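PDB 5WA1: programmed cell death 6-interacting protein from Homo sapiens, which takes part in endosomal cargo sorting, multivesicular body biogenesis, membrane repair and cytokinesis, and through its Bro1 domain, the part modelled here, binds the ESCRT-III subunit CHMP4C. Local coordinates for residues Asp231-Ala235 and His280-Leu284; Cys271-Ala275 and Leu304-Val308; Glu294-Gln299 and Ala328-Lys333. The contacts are given in a common frame with arbitrary orientation. Residue numbers count along the deposited sequence, not the author numbering.

Contact 1 (Asp231-Ala235 and His280-Leu284); sequences DAIIA and HQSIL
A histidine-carboxylate hydrogen bond joins two helices here: H280 ND1 donates to D231 OD1 at 2.9 Å, nearly straight at 169°. Both segments are regular α-helix, 231-235 being the first turn of helix 231-252 and 280-284 lying near the end of helix 262-287. Their axes run antiparallel at 154° (signed crossing -154°) and approach to 8.0 Å; the CA atoms of D231 and H280, 5.2 Å apart, set the register. D231 (chi1 m, chi2 -78°) and H280 (chi1 m, chi2 -79°) both point their CB toward the partner helix, so the carboxylate reaches the imidazole edge. I234, in the mt rotamer, lays CG2 over a face of that ring, 3.4 Å from the H280 centroid and 10° off its normal, a CH-pi contact. The second carboxylate oxygen, D231 OD2, lies 3.4 Å from I283 CG2. A235 CB approaches H280 CB at 4.0 Å and Q281 OE1 at 3.5 Å, while A232 CB meets L284 CD2 at 3.8 Å. One water bridges A232 O (2.9 Å) and Q281 OE1 (2.5 Å), donating to both. I233 turns its CB away from this interface and packs on an apolar side chain of the bound CHMP4C peptide. The arrangement is that of a close antiparallel helix pair in the TPR-like helical array of a Bro1 domain, directly behind its ESCRT-III binding surface.

Contact 2 (Cys271-Ala275 and Leu304-Val308); sequences CIMQA and LIKTV
Both segments are α-helical and antiparallel, their axes 9.0 Å apart at closest approach and inclined at 157° (signed crossing -157°). They belong to helices 262-287 and 291-311, which follow one another in the chain and form a helical hairpin of the Bro1 domain, a fold whose core resembles TPR arrays. Register is fixed by CA-CA distances of 5.9 Å for C271 and L304 and 6.5 Å for I272 and I305. Within each segment one i to i+4 bond marks the turn: A275 N to C271 O at 2.9 Å and V308 N to L304 O at 3.1 Å.

The interface is apolar. C271, A275, L304 and V308 aim their CB atoms at the opposite helix. With V308 in t and C271 in m, C271 CB comes to 3.4 Å from V308 CG2, the tightest approach of the pair. I272 (mt) leaves its helix sideways, and its CG1 lies 4.1 Å from V308 CG1 and 4.2 Å from I305 CD1; the mm rotamer of I305 brings its end inward from a sideways start. A275, with only a methyl group, packs its CB 3.7 Å from I305 CG1 and 4.0 Å from L304 CB. Beyond the pair, F321 of helix 319-340 covers A275 and I305, while V316 touches I272 and V308. L304, rotamer mt, reaches up to the backbone of the other helix, its CD1 3.7 Å from Q274 CB and 3.6 Å from A275 N.

Contact 3 (Glu294-Gln299 and Ala328-Lys333); sequences EIARLQ and ALAAAK
Two branched side chains of helix segment 294-299 fit against the alanine-rich helical segment 328-333. The helices are antiparallel at 152° (signed crossing -152°), axes 9.6 Å apart, with the CA atoms of L298 and L329 nearest at 5.9 Å. L298 (mt) puts CD1 in the hollow over A328 and L329, 4.0 Å from A328 CB and 3.8 Å from L329 CA. I295 (mt) rests its CG1 3.7 Å from A332 CB. In return L329, in the tp rotamer, pushes CD1 between I295, L298 and Q299: it is 4.0 Å from I295 CG2, 3.9 Å from L298 CB and 3.7 Å from Q299 CG. At one border, Q299 OE1 lies 3.2 Å from K333 CE. On another side, a water donates to E294 OE2 (3.2 Å) and A328 O (2.8 Å), while E294 OE1 is salt-bridged to K286. Small alanines facing large aliphatic groups thus give an interface held by shape and hydrophobic burial, with Q299 and K333 at its edge and E294's buried carboxylate satisfied by K286 and water.

In the fold
Following the chain from the N terminus, helix 231-252 opens contact 1, which closes when helix 262-287 returns along it at 280-284. Contact 2 has by then already opened at 271-275 and closes at 304-308 on helix 291-311, so contacts 1 and 2 cross. Contact 3 opens at 294-299, before contact 2 closes, and ends at 328-333 on helix 319-340; contacts 2 and 3 therefore cross too, whereas contacts 1 and 3 stand in series. Those two nevertheless touch, S282 OG lying 3.4 Å from L298 CD2 and Q281 CG 3.4 Å from R297 NE. Together the three join four consecutive helices, each to the next, into one antiparallel array.

Contact 1 (Asp231-Ala235 and His280-Leu284)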
ATOM      1  N   ASP A 231      -3.482   3.180  26.447  1.00 55.18           N
ATOM      2  CA  ASP A 231      -4.721   2.929  25.712  1.00 61.47           C
ATOM      3  C   ASP A 231      -5.245   4.191  25.042  1.00 49.50           C
ATOM      4  O   ASP A 231      -5.868   4.104  23.978  1.00 46.34           O
ATOM      5  CB  ASP A 231      -5.770   2.318  26.641  1.00 51.48           C
ATOM      6  CG  ASP A 231      -5.396   0.911  27.078  1.00 69.04           C
ATOM      7  OD1 ASP A 231      -5.574  -0.031  26.273  1.00 64.62           O
ATOM      8  OD2 ASP A 231      -4.914   0.746  28.221  1.00 77.56           O
ATOM      9  N   ALA A 232      -4.992   5.366  25.628  1.00 47.30           N
ATOM     10  CA  ALA A 232      -5.366   6.619  24.968  1.00 54.56           C
ATOM     11  C   ALA A 232      -4.723   6.736  23.589  1.00 56.65           C
ATOM     12  O   ALA A 232      -5.360   7.188  22.629  1.00 47.47           O
ATOM     13  CB  ALA A 232      -4.960   7.811  25.829  1.00 56.33           C
ATOM     14  N   ILE A 233      -3.457   6.346  23.478  1.00 47.79           N
ATOM     15  CA  ILE A 233      -2.748   6.459  22.209  1.00 49.53           C
ATOM     16  C   ILE A 233      -3.236   5.404  21.232  1.00 46.08           C
ATOM     17  O   ILE A 233      -3.444   5.680  20.044  1.00 45.37           O
ATOM     18  CB  ILE A 233      -1.234   6.352  22.456  1.00 54.29           C
ATOM     19  CG1 ILE A 233      -0.742   7.587  23.209  1.00 69.94           C
ATOM     20  CG2 ILE A 233      -0.481   6.123  21.149  1.00 55.42           C
ATOM     21  CD1 ILE A 233      -1.149   8.887  22.559  1.00 77.25           C
ATOM     22  N   ILE A 234      -3.417   4.174  21.713  1.00 43.79           N
ATOM     23  CA  ILE A 234      -3.905   3.104  20.850  1.00 49.48           C
ATOM     24  C   ILE A 234      -5.260   3.470  20.253  1.00 48.85           C
ATOM     25  O   ILE A 234      -5.536   3.177  19.084  1.00 38.94           O
ATOM     26  CB  ILE A 234      -3.953   1.783  21.636  1.00 42.52           C
ATOM     27  CG1 ILE A 234      -2.519   1.357  22.004  1.00 46.93           C
ATOM     28  CG2 ILE A 234      -4.637   0.698  20.828  1.00 45.15           C
ATOM     29  CD1 ILE A 234      -2.453   0.113  22.872  1.00 52.16           C
ATOM     30  N   ALA A 235      -6.108   4.148  21.029  1.00 41.47           N
ATOM     31  CA  ALA A 235      -7.426   4.524  20.527  1.00 44.35           C
ATOM     32  C   ALA A 235      -7.319   5.547  19.401  1.00 42.57           C
ATOM     33  O   ALA A 235      -8.037   5.451  18.400  1.00 38.58           O
ATOM     34  CB  ALA A 235      -8.299   5.059  21.675  1.00 33.76           C
ATOM     35  N   HIS A 280     -10.405   0.590  23.348  1.00 36.91           N
ATOM     36  CA  HIS A 280      -9.289   1.143  24.099  1.00 39.57           C
ATOM     37  C   HIS A 280      -9.667   2.443  24.790  1.00 38.12           C
ATOM     38  O   HIS A 280      -9.162   2.732  25.879  1.00 41.65           O
ATOM     39  CB  HIS A 280      -8.077   1.319  23.185  1.00 40.11           C
ATOM     40  CG  HIS A 280      -7.441   0.015  22.821  1.00 44.77           C
ATOM     41  ND1 HIS A 280      -6.604  -0.660  23.678  1.00 46.00           N
ATOM     42  CD2 HIS A 280      -7.577  -0.772  21.725  1.00 42.16           C
ATOM     43  CE1 HIS A 280      -6.223  -1.795  23.117  1.00 50.35           C
ATOM     44  NE2 HIS A 280      -6.803  -1.888  21.934  1.00 49.98           N
ATOM     45  N   GLN A 281     -10.566   3.226  24.199  1.00 37.23           N
ATOM     46  CA  GLN A 281     -11.056   4.395  24.916  1.00 39.14           C
ATOM     47  C   GLN A 281     -11.862   3.989  26.144  1.00 40.70           C
ATOM     48  O   GLN A 281     -11.828   4.692  27.155  1.00 38.10           O
ATOM     49  CB  GLN A 281     -11.892   5.276  23.986  1.00 35.68           C
ATOM     50  CG  GLN A 281     -12.164   6.671  24.547  1.00 40.63           C
ATOM     51  CD  GLN A 281     -10.921   7.534  24.551  1.00 47.71           C
ATOM     52  OE1 GLN A 281      -9.934   7.218  23.883  1.00 42.84           O
ATOM     53  NE2 GLN A 281     -10.955   8.627  25.303  1.00 54.48           N
ATOM     54  N   SER A 282     -12.570   2.857  26.081  1.00 38.32           N
ATOM     55  CA  SER A 282     -13.343   2.400  27.227  1.00 39.67           C
ATOM     56  C   SER A 282     -12.438   1.991  28.389  1.00 44.16           C
ATOM     57  O   SER A 282     -12.798   2.190  29.558  1.00 47.20           O
ATOM     58  CB  SER A 282     -14.266   1.240  26.825  1.00 38.56           C
ATOM     59  OG  SER A 282     -13.553   0.005  26.863  1.00 40.17           O
ATOM     60  N   ILE A 283     -11.274   1.408  28.093  1.00 39.69           N
ATOM     61  CA  ILE A 283     -10.305   1.084  29.141  1.00 45.50           C
ATOM     62  C   ILE A 283      -9.844   2.352  29.849  1.00 48.94           C
ATOM     63  O   ILE A 283      -9.739   2.393  31.084  1.00 49.11           O
ATOM     64  CB  ILE A 283      -9.112   0.308  28.542  1.00 48.71           C
ATOM     65  CG1 ILE A 283      -9.576  -1.042  27.996  1.00 46.30           C
ATOM     66  CG2 ILE A 283      -7.989   0.137  29.588  1.00 49.63           C
ATOM     67  CD1 ILE A 283      -8.485  -1.819  27.289  1.00 50.88           C
ATOM     68  N   LEU A 284      -9.546   3.403  29.078  1.00 44.47           N
ATOM     69  CA  LEU A 284      -9.208   4.691  29.676  1.00 41.43           C
ATOM     70  C   LEU A 284     -10.348   5.205  30.544  1.00 41.91           C
ATOM     71  O   LEU A 284     -10.120   5.672  31.665  1.00 45.03           O
ATOM     72  CB  LEU A 284      -8.880   5.708  28.581  1.00 52.49           C
ATOM     73  CG  LEU A 284      -8.489   7.113  29.049  1.00 56.70           C
ATOM     74  CD1 LEU A 284      -7.323   7.067  30.033  1.00 56.79           C
ATOM     75  CD2 LEU A 284      -8.136   7.985  27.845  1.00 57.61           C
TER
HETATM   76  O   HOH W   1      -7.846   8.457  23.449  1.00 54.97           O

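Contact 2 (Cys271-Ala275 and Leu304-Val308)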
ATOM      1  N   CYS A 271     -14.960  -0.755  10.296  1.00 37.57           N
ATOM      2  CA  CYS A 271     -15.725  -1.006  11.517  1.00 41.43           C
ATOM      3  C   CYS A 271     -14.871  -1.642  12.608  1.00 41.01           C
ATOM      4  O   CYS A 271     -15.063  -1.348  13.797  1.00 38.58           O
ATOM      5  CB  CYS A 271     -16.935  -1.886  11.206  1.00 44.44           C
ATOM      6  SG  CYS A 271     -18.140  -1.122  10.108  1.00 50.48           S
ATOM      7  N   ILE A 272     -13.947  -2.543  12.245  1.00 33.02           N
ATOM      8  CA  ILE A 272     -13.082  -3.149  13.251  1.00 37.88           C
ATOM      9  C   ILE A 272     -12.204  -2.090  13.894  1.00 42.76           C
ATOM     10  O   ILE A 272     -11.952  -2.125  15.104  1.00 38.65           O
ATOM     11  CB  ILE A 272     -12.232  -4.284  12.648  1.00 37.87           C
ATOM     12  CG1 ILE A 272     -13.102  -5.496  12.322  1.00 42.56           C
ATOM     13  CG2 ILE A 272     -11.088  -4.687  13.609  1.00 38.95           C
ATOM     14  CD1 ILE A 272     -12.438  -6.471  11.339  1.00 40.88           C
ATOM     15  N   MET A 273     -11.733  -1.147  13.111  1.00 35.62           N
ATOM     16  CA  MET A 273     -10.898  -0.131  13.671  1.00 37.22           C
ATOM     17  C   MET A 273     -11.705   0.794  14.571  1.00 35.34           C
ATOM     18  O   MET A 273     -11.235   1.171  15.597  1.00 36.01           O
ATOM     19  CB  MET A 273     -10.115   0.599  12.610  1.00 31.99           C
ATOM     20  CG  MET A 273      -9.016  -0.207  11.951  1.00 35.43           C
ATOM     21  SD  MET A 273      -7.863  -1.059  13.025  1.00 46.57           S
ATOM     22  CE  MET A 273      -6.909   0.268  13.635  1.00 53.97           C
ATOM     23  N   GLN A 274     -12.906   1.173  14.173  1.00 34.56           N
ATOM     24  CA  GLN A 274     -13.737   1.984  15.061  1.00 40.30           C
ATOM     25  C   GLN A 274     -13.994   1.259  16.377  1.00 34.00           C
ATOM     26  O   GLN A 274     -13.941   1.871  17.446  1.00 34.73           O
ATOM     27  CB  GLN A 274     -15.062   2.349  14.388  1.00 37.55           C
ATOM     28  CG  GLN A 274     -14.924   3.368  13.251  1.00 41.34           C
ATOM     29  CD  GLN A 274     -16.249   4.001  12.859  1.00 59.89           C
ATOM     30  OE1 GLN A 274     -17.314   3.421  13.067  1.00 53.21           O
ATOM     31  NE2 GLN A 274     -16.185   5.203  12.301  1.00 63.95           N
ATOM     32  N   ALA A 275     -14.254  -0.050  16.317  1.00 35.61           N
ATOM     33  CA  ALA A 275     -14.455  -0.842  17.527  1.00 37.80           C
ATOM     34  C   ALA A 275     -13.193  -0.900  18.387  1.00 45.58           C
ATOM     35  O   ALA A 275     -13.271  -0.855  19.623  1.00 36.35           O
ATOM     36  CB  ALA A 275     -14.915  -2.253  17.147  1.00 32.52           C
ATOM     37  N   LEU A 304     -20.611  -2.569  16.638  1.00 39.40           N
ATOM     38  CA  LEU A 304     -19.777  -2.569  15.437  1.00 43.04           C
ATOM     39  C   LEU A 304     -19.272  -3.968  15.105  1.00 44.17           C
ATOM     40  O   LEU A 304     -19.289  -4.382  13.938  1.00 42.96           O
ATOM     41  CB  LEU A 304     -18.598  -1.611  15.627  1.00 43.38           C
ATOM     42  CG  LEU A 304     -18.937  -0.121  15.630  1.00 43.48           C
ATOM     43  CD1 LEU A 304     -17.792   0.712  16.233  1.00 38.74           C
ATOM     44  CD2 LEU A 304     -19.254   0.335  14.198  1.00 45.66           C
ATOM     45  N   ILE A 305     -18.823  -4.713  16.118  1.00 41.98           N
ATOM     46  CA  ILE A 305     -18.272  -6.044  15.885  1.00 43.93           C
ATOM     47  C   ILE A 305     -19.368  -7.038  15.520  1.00 45.52           C
ATOM     48  O   ILE A 305     -19.152  -7.934  14.687  1.00 52.26           O
ATOM     49  CB  ILE A 305     -17.457  -6.485  17.117  1.00 43.23           C
ATOM     50  CG1 ILE A 305     -16.113  -5.761  17.122  1.00 54.59           C
ATOM     51  CG2 ILE A 305     -17.221  -7.986  17.132  1.00 43.92           C
ATOM     52  CD1 ILE A 305     -15.341  -5.906  15.809  1.00 52.14           C
ATOM     53  N   LYS A 306     -20.562  -6.892  16.104  1.00 40.99           N
ATOM     54  CA  LYS A 306     -21.685  -7.734  15.696  1.00 43.51           C
ATOM     55  C   LYS A 306     -22.037  -7.510  14.229  1.00 48.72           C
ATOM     56  O   LYS A 306     -22.346  -8.465  13.503  1.00 49.42           O
ATOM     57  CB  LYS A 306     -22.899  -7.457  16.584  1.00 46.87           C
ATOM     58  CG  LYS A 306     -24.125  -8.305  16.268  1.00 60.44           C
ATOM     59  CD  LYS A 306     -25.262  -7.981  17.223  1.00 70.30           C
ATOM     60  CE  LYS A 306     -26.583  -8.558  16.739  1.00 80.97           C
ATOM     61  NZ  LYS A 306     -27.717  -8.052  17.562  1.00 84.69           N
ATOM     62  N   THR A 307     -21.993  -6.257  13.770  1.00 47.74           N
ATOM     63  CA  THR A 307     -22.324  -5.975  12.374  1.00 49.13           C
ATOM     64  C   THR A 307     -21.292  -6.582  11.431  1.00 49.27           C
ATOM     65  O   THR A 307     -21.640  -7.073  10.349  1.00 50.20           O
ATOM     66  CB  THR A 307     -22.440  -4.464  12.160  1.00 48.65           C
ATOM     67  OG1 THR A 307     -23.402  -3.925  13.074  1.00 53.12           O
ATOM     68  CG2 THR A 307     -22.904  -4.158  10.754  1.00 50.87           C
ATOM     69  N   VAL A 308     -20.020  -6.565  11.830  1.00 44.31           N
ATOM     70  CA  VAL A 308     -18.961  -7.162  11.023  1.00 49.58           C
ATOM     71  C   VAL A 308     -19.088  -8.677  11.007  1.00 57.29           C
ATOM     72  O   VAL A 308     -18.879  -9.325   9.970  1.00 49.20           O
ATOM     73  CB  VAL A 308     -17.591  -6.707  11.555  1.00 51.16           C
ATOM     74  CG1 VAL A 308     -16.457  -7.461  10.879  1.00 52.21           C
ATOM     75  CG2 VAL A 308     -17.435  -5.229  11.343  1.00 41.45           C
TER

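Contact 3 (Glu294-Gln299 and Ala328-Lys333)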
ATOM      1  N   GLU A 294     -17.626   3.984  30.126  1.00 41.18           N
ATOM      2  CA  GLU A 294     -17.030   2.713  29.721  1.00 39.72           C
ATOM      3  C   GLU A 294     -18.069   1.799  29.083  1.00 38.92           C
ATOM      4  O   GLU A 294     -17.808   1.183  28.042  1.00 41.89           O
ATOM      5  CB  GLU A 294     -16.381   2.002  30.917  1.00 41.19           C
ATOM      6  CG  GLU A 294     -15.718   0.691  30.475  1.00 50.82           C
ATOM      7  CD  GLU A 294     -15.483  -0.332  31.589  1.00 62.97           C
ATOM      8  OE1 GLU A 294     -15.902  -0.096  32.749  1.00 53.54           O
ATOM      9  OE2 GLU A 294     -14.865  -1.386  31.277  1.00 55.12           O
ATOM     10  N   ILE A 295     -19.252   1.709  29.697  1.00 38.38           N
ATOM     11  CA  ILE A 295     -20.320   0.849  29.190  1.00 38.25           C
ATOM     12  C   ILE A 295     -20.795   1.335  27.827  1.00 40.63           C
ATOM     13  O   ILE A 295     -21.024   0.537  26.910  1.00 40.22           O
ATOM     14  CB  ILE A 295     -21.482   0.789  30.205  1.00 40.07           C
ATOM     15  CG1 ILE A 295     -21.091  -0.057  31.412  1.00 42.58           C
ATOM     16  CG2 ILE A 295     -22.736   0.223  29.545  1.00 46.63           C
ATOM     17  CD1 ILE A 295     -22.007   0.121  32.625  1.00 44.27           C
ATOM     18  N   ALA A 296     -20.986   2.650  27.681  1.00 42.15           N
ATOM     19  CA  ALA A 296     -21.459   3.197  26.411  1.00 42.48           C
ATOM     20  C   ALA A 296     -20.488   2.885  25.281  1.00 42.08           C
ATOM     21  O   ALA A 296     -20.904   2.562  24.162  1.00 40.16           O
ATOM     22  CB  ALA A 296     -21.658   4.706  26.525  1.00 42.90           C
ATOM     23  N   ARG A 297     -19.189   2.971  25.560  1.00 38.07           N
ATOM     24  CA  ARG A 297     -18.204   2.730  24.511  1.00 40.32           C
ATOM     25  C   ARG A 297     -18.084   1.242  24.196  1.00 40.75           C
ATOM     26  O   ARG A 297     -17.971   0.860  23.027  1.00 39.21           O
ATOM     27  CB  ARG A 297     -16.864   3.342  24.919  1.00 35.74           C
ATOM     28  CG  ARG A 297     -16.919   4.875  24.988  1.00 37.18           C
ATOM     29  CD  ARG A 297     -15.523   5.458  24.993  1.00 39.17           C
ATOM     30  NE  ARG A 297     -15.495   6.916  25.126  1.00 40.45           N
ATOM     31  CZ  ARG A 297     -15.655   7.778  24.124  1.00 44.41           C
ATOM     32  NH1 ARG A 297     -15.883   7.343  22.885  1.00 40.17           N
ATOM     33  NH2 ARG A 297     -15.594   9.083  24.362  1.00 43.52           N
ATOM     34  N   LEU A 298     -18.161   0.382  25.216  1.00 39.67           N
ATOM     35  CA  LEU A 298     -18.173  -1.057  24.966  1.00 42.18           C
ATOM     36  C   LEU A 298     -19.419  -1.474  24.196  1.00 42.70           C
ATOM     37  O   LEU A 298     -19.367  -2.388  23.363  1.00 40.54           O
ATOM     38  CB  LEU A 298     -18.089  -1.832  26.290  1.00 41.99           C
ATOM     39  CG  LEU A 298     -16.751  -1.831  27.055  1.00 40.55           C
ATOM     40  CD1 LEU A 298     -16.900  -2.393  28.496  1.00 39.38           C
ATOM     41  CD2 LEU A 298     -15.682  -2.604  26.294  1.00 43.62           C
ATOM     42  N   GLN A 299     -20.559  -0.835  24.476  1.00 36.94           N
ATOM     43  CA  GLN A 299     -21.771  -1.172  23.734  1.00 38.63           C
ATOM     44  C   GLN A 299     -21.618  -0.804  22.273  1.00 41.33           C
ATOM     45  O   GLN A 299     -22.093  -1.527  21.390  1.00 43.18           O
ATOM     46  CB  GLN A 299     -22.996  -0.473  24.331  1.00 44.30           C
ATOM     47  CG  GLN A 299     -23.452  -1.105  25.641  1.00 51.41           C
ATOM     48  CD  GLN A 299     -24.631  -0.399  26.287  1.00 55.21           C
ATOM     49  OE1 GLN A 299     -25.289  -0.957  27.160  1.00 52.41           O
ATOM     50  NE2 GLN A 299     -24.899   0.833  25.868  1.00 50.50           N
ATOM     51  N   ALA A 328     -16.055  -7.942  28.920  1.00 60.16           N
ATOM     52  CA  ALA A 328     -15.847  -6.680  29.622  1.00 54.63           C
ATOM     53  C   ALA A 328     -17.166  -5.956  29.851  1.00 55.53           C
ATOM     54  O   ALA A 328     -17.388  -5.371  30.916  1.00 47.71           O
ATOM     55  CB  ALA A 328     -14.877  -5.798  28.837  1.00 45.54           C
ATOM     56  N   LEU A 329     -18.055  -5.995  28.861  1.00 49.27           N
ATOM     57  CA  LEU A 329     -19.321  -5.277  28.958  1.00 52.18           C
ATOM     58  C   LEU A 329     -20.242  -5.921  29.990  1.00 49.95           C
ATOM     59  O   LEU A 329     -20.921  -5.220  30.749  1.00 55.47           O
ATOM     60  CB  LEU A 329     -19.977  -5.213  27.572  1.00 51.91           C
ATOM     61  CG  LEU A 329     -21.370  -4.579  27.437  1.00 61.20           C
ATOM     62  CD1 LEU A 329     -21.379  -3.133  27.909  1.00 49.15           C
ATOM     63  CD2 LEU A 329     -21.889  -4.691  25.989  1.00 53.87           C
ATOM     64  N   ALA A 330     -20.256  -7.255  30.058  1.00 57.93           N
ATOM     65  CA  ALA A 330     -21.040  -7.942  31.085  1.00 58.54           C
ATOM     66  C   ALA A 330     -20.552  -7.589  32.487  1.00 64.46           C
ATOM     67  O   ALA A 330     -21.358  -7.302  33.381  1.00 66.66           O
ATOM     68  CB  ALA A 330     -20.986  -9.453  30.867  1.00 63.17           C
ATOM     69  N   ALA A 331     -19.235  -7.616  32.707  1.00 61.94           N
ATOM     70  CA  ALA A 331     -18.724  -7.290  34.038  1.00 66.96           C
ATOM     71  C   ALA A 331     -18.996  -5.831  34.383  1.00 60.28           C
ATOM     72  O   ALA A 331     -19.407  -5.517  35.507  1.00 58.38           O
ATOM     73  CB  ALA A 331     -17.231  -7.605  34.133  1.00 58.73           C
ATOM     74  N   ALA A 332     -18.802  -4.930  33.416  1.00 57.24           N
ATOM     75  CA  ALA A 332     -19.077  -3.514  33.640  1.00 56.33           C
ATOM     76  C   ALA A 332     -20.529  -3.284  34.044  1.00 52.82           C
ATOM     77  O   ALA A 332     -20.807  -2.589  35.027  1.00 49.96           O
ATOM     78  CB  ALA A 332     -18.742  -2.711  32.388  1.00 52.02           C
ATOM     79  N   LYS A 333     -21.473  -3.842  33.277  1.00 47.84           N
ATOM     80  CA  LYS A 333     -22.896  -3.654  33.582  1.00 58.29           C
ATOM     81  C   LYS A 333     -23.261  -4.237  34.938  1.00 62.83           C
ATOM     82  O   LYS A 333     -24.031  -3.631  35.698  1.00 58.82           O
ATOM     83  CB  LYS A 333     -23.763  -4.304  32.506  1.00 55.88           C
ATOM     84  CG  LYS A 333     -23.851  -3.551  31.204  1.00 62.21           C
ATOM     85  CD  LYS A 333     -24.663  -4.352  30.196  1.00 68.27           C
ATOM     86  CE  LYS A 333     -24.963  -3.537  28.957  1.00 75.99           C
ATOM     87  NZ  LYS A 333     -25.559  -4.354  27.856  1.00 85.57           N
TER
HETATM   88  O   HOH W   2     -15.246  -4.336  32.353  1.00 62.14           O